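Local atomic coordinates of tropomodulin (PDB entry 1PGV), a protein that probably caps the pointed end of actin filaments, blocking elongation and depolymerization there, and is represented here by its C-terminal domain. Residues E92-S97 against Q126-F131; R60-A65 against E73-A78; R117-T122 against L160-S165; N34-R37 against D42-E45. One frame throughout, in Å; residues are numbered along the deposited sequence. Where two conformers were deposited one is given.

Contact 1: residues E92-S97 against Q126-F131; sequences ELIETS and QSIVEF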
# COMPACT_ATOMS: atom_id res chain seq x y z
N GLU A 92 5.40 -1.81 -9.01
CA GLU A 92 5.60 -0.75 -9.99
C GLU A 92 4.75 0.47 -9.63
O GLU A 92 5.22 1.61 -9.69
CB GLU A 92 5.24 -1.22 -11.40
CG GLU A 92 5.71 -0.26 -12.48
CD GLU A 92 5.13 -0.56 -13.85
OE1 GLU A 92 4.94 -1.76 -14.16
OE2 GLU A 92 4.87 0.39 -14.61
N LEU A 93 3.50 0.22 -9.27
CA LEU A 93 2.58 1.30 -8.90
C LEU A 93 3.13 2.15 -7.77
O LEU A 93 3.21 3.38 -7.87
CB LEU A 93 1.22 0.73 -8.48
CG LEU A 93 0.22 1.78 -7.98
CD1 LEU A 93 -0.05 2.78 -9.08
CD2 LEU A 93 -1.07 1.11 -7.53
N ILE A 94 3.51 1.49 -6.68
CA ILE A 94 4.05 2.18 -5.51
C ILE A 94 5.31 2.97 -5.83
O ILE A 94 5.45 4.12 -5.43
CB ILE A 94 4.35 1.17 -4.37
CG1 ILE A 94 3.05 0.50 -3.92
CG2 ILE A 94 5.03 1.87 -3.20
CD1 ILE A 94 3.24 -0.63 -2.92
N GLU A 95 6.24 2.35 -6.55
CA GLU A 95 7.49 3.03 -6.88
C GLU A 95 7.34 4.15 -7.90
O GLU A 95 8.21 5.02 -7.99
CB GLU A 95 8.53 2.01 -7.38
CG GLU A 95 8.93 1.01 -6.32
CD GLU A 95 10.01 0.05 -6.80
OE1 GLU A 95 10.49 0.22 -7.94
OE2 GLU A 95 10.36 -0.87 -6.04
N THR A 96 6.25 4.13 -8.66
CA THR A 96 6.02 5.13 -9.69
C THR A 96 5.11 6.30 -9.29
O THR A 96 5.37 7.45 -9.65
CB THR A 96 5.39 4.49 -10.95
OG1 THR A 96 6.29 3.53 -11.50
CG2 THR A 96 5.08 5.56 -12.00
N SER A 97 4.06 6.00 -8.53
CA SER A 97 3.08 7.01 -8.14
C SER A 97 3.51 8.14 -7.21
O SER A 97 4.10 7.91 -6.16
CB SER A 97 1.85 6.34 -7.54
OG SER A 97 0.87 7.31 -7.17
N GLN A 126 7.59 7.96 -1.59
CA GLN A 126 7.04 8.24 -0.27
C GLN A 126 5.74 9.06 -0.31
O GLN A 126 5.51 9.95 0.51
CB GLN A 126 8.09 8.93 0.60
CG GLN A 126 9.25 7.98 0.96
CD GLN A 126 10.26 8.59 1.91
OE1 GLN A 126 9.91 9.24 2.89
NE2 GLN A 126 11.54 8.36 1.62
N SER A 127 4.88 8.73 -1.28
CA SER A 127 3.60 9.41 -1.41
C SER A 127 2.59 8.79 -0.43
O SER A 127 1.73 9.48 0.11
CB SER A 127 3.07 9.27 -2.84
OG SER A 127 2.78 7.92 -3.15
N ILE A 128 2.72 7.49 -0.19
CA ILE A 128 1.81 6.78 0.69
C ILE A 128 1.91 7.14 2.17
O ILE A 128 3.01 7.19 2.74
CB ILE A 128 1.98 5.24 0.55
CG1 ILE A 128 1.63 4.82 -0.88
CG2 ILE A 128 1.11 4.52 1.56
CD1 ILE A 128 1.87 3.33 -1.18
N VAL A 129 0.76 7.39 2.81
CA VAL A 129 0.72 7.72 4.23
C VAL A 129 -0.00 6.63 5.02
O VAL A 129 0.14 6.54 6.24
CB VAL A 129 0.02 9.08 4.50
CG1 VAL A 129 0.74 10.17 3.74
CG2 VAL A 129 -1.45 9.01 4.12
N GLU A 130 -0.78 5.81 4.33
CA GLU A 130 -1.49 4.71 4.98
C GLU A 130 -1.33 3.44 4.15
O GLU A 130 -1.74 3.39 2.99
CB GLU A 130 -2.97 5.04 5.13
CG GLU A 130 -3.77 3.94 5.80
CD GLU A 130 -5.20 4.35 6.07
OE1 GLU A 130 -5.41 5.33 6.81
OE2 GLU A 130 -6.13 3.69 5.54
N PHE A 131 -0.74 2.42 4.76
CA PHE A 131 -0.51 1.13 4.10
C PHE A 131 -1.12 0.06 5.01
O PHE A 131 -0.60 -0.19 6.09
CB PHE A 131 1.00 0.90 3.91
CG PHE A 131 1.34 -0.41 3.26
CD1 PHE A 131 1.41 -1.58 4.00
CD2 PHE A 131 1.59 -0.47 1.89
CE1 PHE A 131 1.72 -2.80 3.39
CE2 PHE A 131 1.90 -1.68 1.27
CZ PHE A 131 1.96 -2.85 2.02
O HOH W 1 3.63 5.42 -3.71

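Contact 2: residues R60-A65 against E73-A78; sequences RSLIEA and EKFSLA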
# COMPACT_ATOMS: atom_id res chain seq x y z
N ARG A 60 -5.17 -7.57 -12.45
CA ARG A 60 -3.81 -7.29 -12.88
C ARG A 60 -3.80 -6.09 -13.82
O ARG A 60 -2.92 -5.24 -13.75
CB ARG A 60 -3.19 -8.49 -13.60
CG ARG A 60 -2.72 -9.62 -12.70
CD ARG A 60 -2.09 -10.73 -13.54
NE ARG A 60 -1.42 -11.74 -12.73
CZ ARG A 60 -0.78 -12.79 -13.24
NH1 ARG A 60 -0.74 -12.97 -14.55
NH2 ARG A 60 -0.18 -13.66 -12.43
N SER A 61 -4.79 -6.02 -14.71
CA SER A 61 -4.87 -4.91 -15.66
C SER A 61 -5.22 -3.61 -14.95
O SER A 61 -4.78 -2.53 -15.35
CB SER A 61 -5.91 -5.22 -16.75
OG SER A 61 -7.17 -5.53 -16.19
N LEU A 62 -6.01 -3.71 -13.88
CA LEU A 62 -6.40 -2.54 -13.10
C LEU A 62 -5.17 -1.95 -12.43
O LEU A 62 -4.92 -0.74 -12.50
CB LEU A 62 -7.43 -2.93 -12.04
CG LEU A 62 -7.88 -1.82 -11.08
CD1 LEU A 62 -8.61 -0.72 -11.86
CD2 LEU A 62 -8.78 -2.41 -10.01
N ILE A 63 -4.39 -2.80 -11.76
CA ILE A 63 -3.18 -2.37 -11.09
C ILE A 63 -2.23 -1.72 -12.09
O ILE A 63 -1.67 -0.66 -11.83
CB ILE A 63 -2.45 -3.57 -10.42
CG1 ILE A 63 -3.29 -4.08 -9.24
CG2 ILE A 63 -1.06 -3.15 -9.97
CD1 ILE A 63 -2.82 -5.40 -8.66
N GLU A 64 -2.06 -2.36 -13.24
CA GLU A 64 -1.19 -1.84 -14.28
C GLU A 64 -1.69 -0.49 -14.77
O GLU A 64 -0.91 0.42 -15.04
CB GLU A 64 -1.11 -2.84 -15.44
CG GLU A 64 -0.17 -2.44 -16.56
CD GLU A 64 -0.12 -3.47 -17.68
OE1 GLU A 64 0.63 -3.27 -18.65
OE2 GLU A 64 -0.83 -4.50 -17.58
N ALA A 65 -3.01 -0.36 -14.88
CA ALA A 65 -3.62 0.89 -15.34
C ALA A 65 -3.32 2.01 -14.34
O ALA A 65 -2.99 3.13 -14.73
CB ALA A 65 -5.11 0.71 -15.49
N GLU A 73 -5.38 8.73 -5.53
CA GLU A 73 -4.99 8.98 -4.15
C GLU A 73 -5.27 7.81 -3.22
O GLU A 73 -4.59 7.63 -2.21
CB GLU A 73 -5.72 10.22 -3.62
CG GLU A 73 -5.22 11.52 -4.22
CD GLU A 73 -6.06 12.72 -3.80
OE1 GLU A 73 -6.72 12.65 -2.75
OE2 GLU A 73 -6.04 13.72 -4.54
N LYS A 74 -6.28 7.02 -3.55
CA LYS A 74 -6.64 5.87 -2.73
C LYS A 74 -6.94 4.66 -3.59
O LYS A 74 -7.71 4.73 -4.55
CB LYS A 74 -7.86 6.19 -1.86
CG LYS A 74 -7.66 7.36 -0.91
CD LYS A 74 -8.90 7.59 -0.06
CE LYS A 74 -8.72 8.77 0.89
NZ LYS A 74 -9.90 8.95 1.77
N PHE A 75 -6.31 3.54 -3.25
CA PHE A 75 -6.50 2.30 -4.00
C PHE A 75 -6.70 1.20 -2.97
O PHE A 75 -5.80 0.89 -2.19
CB PHE A 75 -5.27 2.03 -4.87
CG PHE A 75 -5.45 0.90 -5.85
CD1 PHE A 75 -6.72 0.50 -6.25
CD2 PHE A 75 -4.35 0.26 -6.40
CE1 PHE A 75 -6.89 -0.52 -7.19
CE2 PHE A 75 -4.50 -0.77 -7.34
CZ PHE A 75 -5.78 -1.15 -7.73
N SER A 76 -7.90 0.63 -2.94
CA SER A 76 -8.21 -0.42 -1.98
C SER A 76 -8.66 -1.71 -2.65
O SER A 76 -9.56 -1.70 -3.49
CB SER A 76 -9.30 0.07 -1.02
OG SER A 76 -9.43 -0.80 0.09
N LEU A 77 -8.01 -2.81 -2.28
CA LEU A 77 -8.31 -4.12 -2.83
C LEU A 77 -8.43 -5.11 -1.68
O LEU A 77 -7.99 -6.26 -1.79
CB LEU A 77 -7.20 -4.60 -3.77
CG LEU A 77 -6.58 -3.66 -4.79
CD1 LEU A 77 -5.64 -2.69 -4.08
CD2 LEU A 77 -5.80 -4.47 -5.82
N ALA A 78 -9.01 -4.67 -0.58
CA ALA A 78 -9.18 -5.53 0.59
C ALA A 78 -10.16 -6.65 0.30
O ALA A 78 -11.16 -6.47 -0.39
CB ALA A 78 -9.66 -4.71 1.78

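Contact 3: residues R117-T122 against L160-S165; sequences RLLRST and LRVGIS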
# COMPACT_ATOMS: atom_id res chain seq x y z
N ARG A 117 8.44 -6.38 0.39
CA ARG A 117 8.87 -5.69 -0.83
C ARG A 117 7.97 -4.48 -1.10
O ARG A 117 8.46 -3.43 -1.50
CB ARG A 117 8.83 -6.65 -2.02
CG ARG A 117 9.84 -7.79 -1.92
CD ARG A 117 9.69 -8.74 -3.11
NE ARG A 117 9.98 -8.07 -4.37
CZ ARG A 117 9.60 -8.51 -5.56
NH1 ARG A 117 8.90 -9.64 -5.66
NH2 ARG A 117 9.92 -7.83 -6.66
N LEU A 118 6.67 -4.63 -0.87
CA LEU A 118 5.75 -3.52 -1.09
C LEU A 118 6.09 -2.34 -0.18
O LEU A 118 6.14 -1.18 -0.62
CB LEU A 118 4.30 -3.96 -0.86
CG LEU A 118 3.75 -5.05 -1.79
CD1 LEU A 118 2.32 -5.36 -1.40
CD2 LEU A 118 3.83 -4.59 -3.25
N LEU A 119 6.33 -2.62 1.10
CA LEU A 119 6.69 -1.55 2.04
C LEU A 119 8.03 -0.92 1.71
O LEU A 119 8.20 0.29 1.83
CB LEU A 119 6.72 -2.08 3.48
CG LEU A 119 5.46 -1.87 4.33
CD1 LEU A 119 5.63 -2.57 5.66
CD2 LEU A 119 5.24 -0.37 4.55
N ARG A 120 9.00 -1.72 1.28
CA ARG A 120 10.29 -1.14 0.95
C ARG A 120 10.16 -0.25 -0.29
O ARG A 120 10.85 0.76 -0.42
CB ARG A 120 11.32 -2.26 0.72
CG ARG A 120 12.76 -1.76 0.61
CD ARG A 120 13.74 -2.85 1.06
NE ARG A 120 13.77 -3.00 2.51
CZ ARG A 120 14.60 -2.34 3.31
NH1 ARG A 120 15.46 -1.47 2.80
NH2 ARG A 120 14.58 -2.55 4.62
N SER A 121 9.25 -0.60 -1.19
CA SER A 121 9.05 0.19 -2.40
C SER A 121 8.45 1.56 -2.12
O SER A 121 8.56 2.46 -2.94
CB SER A 121 8.17 -0.57 -3.40
OG SER A 121 6.87 -0.77 -2.90
N THR A 122 7.83 1.71 -0.95
CA THR A 122 7.21 3.00 -0.59
C THR A 122 8.26 4.10 -0.43
O THR A 122 7.94 5.29 -0.40
CB THR A 122 6.43 2.89 0.74
OG1 THR A 122 7.34 2.65 1.82
CG2 THR A 122 5.41 1.75 0.67
N LEU A 160 2.05 7.31 8.10
CA LEU A 160 1.41 7.67 9.36
C LEU A 160 0.70 6.45 9.95
O LEU A 160 0.58 6.34 11.17
CB LEU A 160 0.39 8.80 9.14
CG LEU A 160 1.00 10.09 8.59
CD1 LEU A 160 -0.12 11.10 8.31
CD2 LEU A 160 2.00 10.65 9.61
N ARG A 161 0.25 5.55 9.09
CA ARG A 161 -0.45 4.35 9.54
C ARG A 161 0.01 3.12 8.76
O ARG A 161 0.02 3.11 7.54
CB ARG A 161 -1.96 4.52 9.38
CG ARG A 161 -2.59 5.49 10.38
CD ARG A 161 -4.07 5.72 10.10
NE ARG A 161 -4.30 6.51 8.89
CZ ARG A 161 -3.92 7.77 8.74
NH1 ARG A 161 -3.29 8.40 9.73
NH2 ARG A 161 -4.15 8.41 7.60
N VAL A 162 0.41 2.08 9.50
CA VAL A 162 0.86 0.84 8.89
C VAL A 162 0.07 -0.30 9.53
O VAL A 162 0.25 -0.62 10.71
CB VAL A 162 2.37 0.62 9.10
CG1 VAL A 162 2.79 -0.76 8.57
CG2 VAL A 162 3.15 1.71 8.38
N GLY A 163 -0.82 -0.89 8.74
CA GLY A 163 -1.65 -1.97 9.22
C GLY A 163 -0.96 -3.31 9.09
O GLY A 163 -1.25 -4.09 8.18
N ILE A 164 -0.03 -3.55 10.01
CA ILE A 164 0.75 -4.78 10.06
C ILE A 164 0.96 -5.13 11.52
O ILE A 164 1.24 -4.25 12.33
CB ILE A 164 2.12 -4.60 9.39
CG1 ILE A 164 1.94 -4.40 7.89
CG2 ILE A 164 3.02 -5.81 9.71
CD1 ILE A 164 3.22 -4.26 7.12
N SER A 165 0.82 -6.41 11.85
CA SER A 165 1.00 -6.85 13.23
C SER A 165 2.39 -7.45 13.38
O SER A 165 2.71 -8.45 12.73
CB SER A 165 -0.07 -7.87 13.59
OG SER A 165 0.05 -8.29 14.94

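Contact 4: residues N34-R37 against D42-E45; sequences NRLR and DLKE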
# COMPACT_ATOMS: atom_id res chain seq x y z
N ASN A 34 -10.04 1.87 -17.88
CA ASN A 34 -9.96 2.83 -18.98
C ASN A 34 -9.59 4.23 -18.51
O ASN A 34 -8.76 4.90 -19.12
CB ASN A 34 -11.28 2.88 -19.76
CG ASN A 34 -11.53 1.61 -20.56
OD1 ASN A 34 -10.66 1.15 -21.30
ND2 ASN A 34 -12.72 1.05 -20.42
N ARG A 35 -10.22 4.68 -17.43
CA ARG A 35 -9.95 6.02 -16.91
C ARG A 35 -8.53 6.18 -16.36
O ARG A 35 -7.88 7.19 -16.62
CB ARG A 35 -10.98 6.38 -15.83
CG ARG A 35 -12.40 6.53 -16.37
CD ARG A 35 -13.38 6.88 -15.27
NE ARG A 35 -13.10 8.20 -14.70
CZ ARG A 35 -13.67 8.65 -13.58
NH1 ARG A 35 -14.53 7.90 -12.92
NH2 ARG A 35 -13.36 9.86 -13.13
N LEU A 36 -8.06 5.20 -15.61
CA LEU A 36 -6.71 5.27 -15.06
C LEU A 36 -5.66 5.30 -16.18
O LEU A 36 -4.68 6.04 -16.10
CB LEU A 36 -6.45 4.08 -14.13
CG LEU A 36 -7.18 4.14 -12.78
CD1 LEU A 36 -7.06 2.81 -12.06
CD2 LEU A 36 -6.61 5.27 -11.94
N ARG A 37 -5.88 4.49 -17.21
CA ARG A 37 -4.95 4.45 -18.34
C ARG A 37 -4.83 5.81 -19.02
O ARG A 37 -3.76 6.19 -19.48
CB ARG A 37 -5.41 3.41 -19.37
CG ARG A 37 -5.22 1.97 -18.95
CD ARG A 37 -5.71 1.02 -20.03
NE ARG A 37 -5.47 -0.37 -19.69
CZ ARG A 37 -6.04 -1.40 -20.32
NH1 ARG A 37 -6.87 -1.18 -21.33
NH2 ARG A 37 -5.77 -2.64 -19.94
N ASP A 42 -9.87 13.31 -12.49
CA ASP A 42 -10.88 13.27 -11.43
C ASP A 42 -10.98 11.96 -10.66
O ASP A 42 -11.54 11.93 -9.56
CB ASP A 42 -12.24 13.62 -12.02
CG ASP A 42 -12.20 14.91 -12.83
OD1 ASP A 42 -12.56 14.87 -14.03
OD2 ASP A 42 -11.81 15.95 -12.27
N LEU A 43 -10.46 10.87 -11.22
CA LEU A 43 -10.52 9.59 -10.53
C LEU A 43 -9.42 9.55 -9.47
O LEU A 43 -8.26 9.26 -9.77
CB LEU A 43 -10.33 8.44 -11.54
CG LEU A 43 -10.39 7.02 -10.97
CD1 LEU A 43 -11.65 6.83 -10.14
CD2 LEU A 43 -10.36 6.03 -12.12
N LYS A 44 -9.80 9.84 -8.23
CA LYS A 44 -8.87 9.87 -7.11
C LYS A 44 -8.95 8.65 -6.21
O LYS A 44 -8.00 8.33 -5.49
CB LYS A 44 -9.11 11.12 -6.25
CG LYS A 44 -9.08 12.43 -7.02
CD LYS A 44 -7.73 12.67 -7.66
CE LYS A 44 -7.71 14.01 -8.39
NZ LYS A 44 -8.04 15.14 -7.49
N GLU A 45 -10.10 7.98 -6.22
CA GLU A 45 -10.28 6.80 -5.40
C GLU A 45 -10.85 5.62 -6.17
O GLU A 45 -11.85 5.74 -6.87
CB GLU A 45 -11.18 7.11 -4.20
CG GLU A 45 -11.66 5.86 -3.46
CD GLU A 45 -12.19 6.14 -2.06
OE1 GLU A 45 -12.92 7.14 -1.89
OE2 GLU A 45 -11.89 5.34 -1.14
O HOH W 2 -14.20 10.48 -10.44

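Contact 1: residues E92-S97 against Q126-F131
Ile94 sets both of its beta branches against the terminal methyl of Ile128, CG2 standing 4.0 Å from Ile128 CD1 while Ile94 CG1 stands hardly farther from the same methyl. The pair joins helix 90-96 to the run leading into strand 130-132, in the leucine-rich-repeat fold of the tropomodulin C-terminal domain, where helices pack over a parallel sheet. The two isoleucines cross at about a right angle, and one methyl of Ile128 touches both branches of its partner. Ile94 has CG2 anti to the backbone N and CG1 beside it (chi1 -63°), and that choice turns both carbons toward Ile128 CD1. Leu118 and Ser121 of helix 112-121 and Leu103 of strand 102-104 also touch Ile94, which is thus buried on several sides.

At the end of the helix the contact becomes polar. Ser97 O lies 3.3 Å from Ser127 OG without a hydrogen bond between them; this carbonyl takes its bond from Thr125 OG1, and the Ser127 hydroxyl is paired with Leu100 O. The Ser97 hydroxyl accepts from the N-H groups of Ser99 and Leu100. A single water carries the polar link between the segments, spending one hydrogen on the carbonyl of Ile94 in the last turn of the helix and the other on the serine hydroxyl: its oxygen is 2.8 Å from Ile94 O and 2.7 Å from Ser127 OG.

Contact 2: residues R60-A65 against E73-A78
Leu62 is the first residue of helix 56-66 in this segment to meet the strand: its CD2 lies 3.9 Å from CE1 of Phe75, near the plane of the ring and at its edge. Leu62 CG is 4.0 Å from Phe75 CZ, the two side chains sliding past each other in opposite directions. The leucine has CG anti to the backbone N (chi1 177°), which sends it out from the helix toward the sheet, and it also touches Ile33 and Leu36 of helix 29-37. One residue on, Ile63 approaches another part of the same rim, CG1 standing 4.0 Å from Phe75 CE2, and crosses the phenylalanine at about a right angle. Its CD1 runs farther, to 4.2 Å from Leu77 CD2.

Together these residues join the helix and second strand of a beta-alpha-beta unit, strand 45-47, helix 56-66, strand 74-76. The helix touches the outer rim of the Phe75 ring, while Leu77 CD1 sits 3.7 Å above the plane, over the ring centre. Leu90 and Leu93 of helix 90-96 also touch the Phe75 side chain. A serine in place of Phe75 would probably open a gap between helix and strand, taking the rim from Leu62 and Ile63 and the face from Leu77. Every group meeting here is hydrocarbon, so the helix is held over the strand by fit and exclusion of water rather than by directed bonds.

Contact 3: residues R117-T122 against L160-S165
Where helix 112-121 leans over the final strand of the parallel sheet, 161-163, Leu119 reaches down to Ile164 and Val162. The leucine and isoleucine extend toward each other tip to tip. Leu119 CD1 is modelled only 3.3 Å from Ile164 CD1, tighter than carbons usually come, so the exact placing of these methyls is doubtful even if the neighbourhood is not. The off-staggered chi1 of Leu119, -97°, adds to that doubt. The same Leu119 CD1 is 4.5 Å from Val162 CG1, a looser touch. Met149 of helix 143-155 packs against both Leu119 and Ile164 and so shares the junction.

The backbone carbonyl of Leu119 is gripped twice by Thr122. Thr122 OG1 donates to Leu119 O over 2.5 Å, lying in the carbonyl plane with a C=O...donor angle of 151°, and Thr122 N donates to the same Leu119 O over 3.1 Å. On the sheet side, Gly163 is the centre of an inverse gamma turn, closed by a weak Ile164 N to Val162 O bond, between the two residues that meet Leu119. A helix leucine packed against the last strand and the residue that follows it, with Met149 of the next helix touching the pair, fits the alternating strands and helices of a leucine-rich-repeat domain.

Contact 4: residues N34-R37 against D42-E45
Arg35 spreads its guanidinium over Leu43, crossing it obliquely. One face of the flat group receives Leu43 CB, 3.7 Å above the plane and offset toward the rim, where Arg35 NH2 is nearest. The arginine starts with CG beside the backbone N and then bends at chi3 (65°), which folds the guanidinium back across the leucine. Nearer the helix, Leu43 pushes CD2 between two residues: Leu43 CD2 is 3.8 Å from Arg35 CB and also 3.8 Å from Leu36 CG. Leu36 meets it at about a right angle, and Leu36 also packs on Leu62, Ala65 and Ala66 of helix 56-66. Leu43 thus packs against the last turn of helix 29-37 just before strand 45-47, at the N-terminal edge of the domain.

The polar rim of the arginine is used differently. NE forms a salt bridge with Asp40 in the intervening loop, whose other carboxylate oxygen accepts from the N-H groups of Asp42 and Leu43. At the guanidinium edge, in plane, a water accepts from Arg35 NH2 at 2.9 Å and gives a weak bond to Asp42 O. An alanine in place of Arg35 would probably strip the cover from Leu43 CB and leave Asp40 without its positive mate. One side chain therefore does two jobs, its flat face shielding hydrocarbon while its N-H edge ties down the carboxylate that braces the loop.

In the fold
From the N terminus, contact 4 comes first, closing the short loop between helix 29-37 and strand 45-47. Contact 2 follows in series, closing the loop from helix 56-66 to strand 74-76. The two adjoin: Lys44 O probably accepts from Glu73 N and Lys74 N, while Ala65 packs on Leu36 and Arg37. Leu93 then rests on Phe75, carrying the packing from contact 2 to contact 1. Contacts 1 and 3 close longer loops and cross, segment 117-122 falling between the halves of contact 1. Their neighbouring strands are tied by a probable Phe131 O to Gly163 N hydrogen bond and by the Glu130 to Arg161 salt bridge. The series runs across the sheet, from 45-47 at one edge to 161-163 at the other.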